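Local coordinates for protein SPD1 nuclease (Streptococcus pyogenes, PDB 2XGR) that probably cleaves DNA as a secreted, metal-dependent endonuclease of the His-Me finger group, encoded by a prophage, at residues L144-G147 and G151-D154. Sequence-based numbering, arbitrary orientation.
Sequences LNTG and GAND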
ATOM      1  N   LEU A 144       5.589  10.210   4.679  1.00  8.23           N
ATOM      2  CA  LEU A 144       4.551   9.279   4.159  1.00  9.97           C
ATOM      3  C   LEU A 144       5.174   7.892   3.919  1.00  9.60           C
ATOM      4  O   LEU A 144       4.561   6.855   4.166  1.00  9.62           O
ATOM      5  CB  LEU A 144       3.975   9.808   2.849  1.00  9.08           C
ATOM      6  CG  LEU A 144       2.967   8.838   2.208  1.00  8.10           C
ATOM      7  CD1 LEU A 144       1.858   8.393   3.145  1.00 10.09           C
ATOM      8  CD2 LEU A 144       2.385   9.547   0.972  1.00  8.11           C
ATOM      9  N   ASN A 145       6.394   7.884   3.408  1.00  8.94           N
ATOM     10  CA  ASN A 145       6.988   6.620   2.994  1.00  8.97           C
ATOM     11  C   ASN A 145       7.307   5.699   4.214  1.00 10.41           C
ATOM     12  O   ASN A 145       6.789   4.580   4.343  1.00  9.59           O
ATOM     13  CB  ASN A 145       8.233   6.895   2.152  1.00  9.04           C
ATOM     14  CG  ASN A 145       8.965   5.594   1.709  1.00 10.14           C
ATOM     15  OD1 ASN A 145       8.387   4.731   1.072  1.00  8.83           O
ATOM     16  ND2 ASN A 145      10.281   5.536   1.970  1.00 14.22           N
ATOM     17  N   THR A 146       8.155   6.173   5.107  1.00  9.33           N
ATOM     18  CA  THR A 146       8.502   5.323   6.273  1.00 10.62           C
ATOM     19  C   THR A 146       8.152   5.977   7.611  1.00 10.42           C
ATOM     20  O   THR A 146       8.509   5.401   8.675  1.00 12.79           O
ATOM     21  CB  THR A 146      10.044   5.018   6.309  1.00 10.46           C
ATOM     22  OG1 THR A 146      10.747   6.264   6.171  1.00 17.78           O
ATOM     23  CG2 THR A 146      10.504   4.068   5.231  1.00 15.87           C
ATOM     24  N   GLY A 147       7.375   7.070   7.631  1.00  8.51           N
ATOM     25  CA  GLY A 147       6.879   7.543   8.909  1.00  9.46           C
ATOM     26  C   GLY A 147       7.833   8.389   9.776  1.00 11.29           C
ATOM     27  O   GLY A 147       7.593   8.580  10.969  1.00 11.87           O
ATOM     28  N   GLY A 151      15.152   7.993   8.487  1.00 21.38           N
ATOM     29  CA  GLY A 151      15.049   6.661   9.034  1.00 18.63           C
ATOM     30  C   GLY A 151      13.635   6.160   8.866  1.00 16.35           C
ATOM     31  O   GLY A 151      13.012   6.443   7.851  1.00 16.88           O
ATOM     32  N   ALA A 152      13.214   5.288   9.774  1.00 12.30           N
ATOM     33  CA  ALA A 152      11.966   4.524   9.554  1.00 12.67           C
ATOM     34  C   ALA A 152      11.259   4.402  10.918  1.00 13.10           C
ATOM     35  O   ALA A 152      11.915   4.232  11.961  1.00 12.42           O
ATOM     36  CB  ALA A 152      12.277   3.168   9.012  1.00 12.79           C
ATOM     37  N   ASN A 153       9.932   4.577  10.945  1.00  9.17           N
ATOM     38  CA  ASN A 153       9.197   4.462  12.153  1.00  8.09           C
ATOM     39  C   ASN A 153       7.918   3.704  11.854  1.00  8.40           C
ATOM     40  O   ASN A 153       6.914   4.321  11.402  1.00  8.31           O
ATOM     41  CB  ASN A 153       8.869   5.851  12.754  1.00  9.35           C
ATOM     42  CG  ASN A 153       8.184   5.749  14.082  1.00 10.98           C
ATOM     43  OD1 ASN A 153       7.918   4.644  14.578  1.00 13.28           O
ATOM     44  ND2 ASN A 153       7.909   6.908  14.703  1.00 12.43           N
ATOM     45  N   ASP A 154       7.933   2.397  12.043  1.00  8.56           N
ATOM     46  CA  ASP A 154       6.718   1.613  11.693  1.00  9.41           C
ATOM     47  C   ASP A 154       5.603   1.734  12.759  1.00  9.93           C
ATOM     48  O   ASP A 154       4.575   1.134  12.604  1.00 11.18           O
ATOM     49  CB  ASP A 154       7.042   0.132  11.378  1.00 10.37           C
ATOM     50  CG  ASP A 154       7.425  -0.669  12.615  1.00 16.28           C
ATOM     51  OD1 ASP A 154       7.427  -0.110  13.761  1.00 15.19           O
ATOM     52  OD2 ASP A 154       7.766  -1.867  12.412  1.00 16.60           O
TER
HETATM   53  O   HOH W   1       8.380   9.533  13.237  1.00 17.95           O
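T146 lies against the edge of the peptide that joins G151 to A152, with OG1 and CB close to its plane and CB 3.6 Å from G151 O. OG1 donates to G151 O over 2.8 Å, approaching within the plane of that carbonyl. The rotation about CA-CB (chi1 50°) tucks OG1 between the backbone N and the carbonyl carbon of T146, which turns it to G151 O. Beside it, T146 CB and A152 CB pack 4.0 Å apart. The backbone of the same threonine supplies the second clasp: N153 N donates to T146 O at 2.8 Å with an almost straight N-H (172°), so both the side chain and the carbonyl of one residue grip the returning chain. One step on, G147 turns out of the helix with positive phi and runs its chain alongside N153. N153 CB touches G147 O at 3.5 Å. With CG swung anti to the backbone N (chi1 -176°), N153 brings ND2 near that carbonyl, yet the link goes through a water, which donates to G147 O (2.6 Å) and accepts from N153 ND2 (3.0 Å). N156 ND2 gives G147 O a further hydrogen bond. N153 OD1 accepts from the N-H of S155, as in an Asx turn, and ND2 holds the water, which together probably limit rotation of the amide. The contact thus closes a short surface loop, in which the chain doubles back on the end of helix 142-146; the loop between the two helices lies against helix 160-173, A152 on L161, with D154 O accepting from R166 NH1.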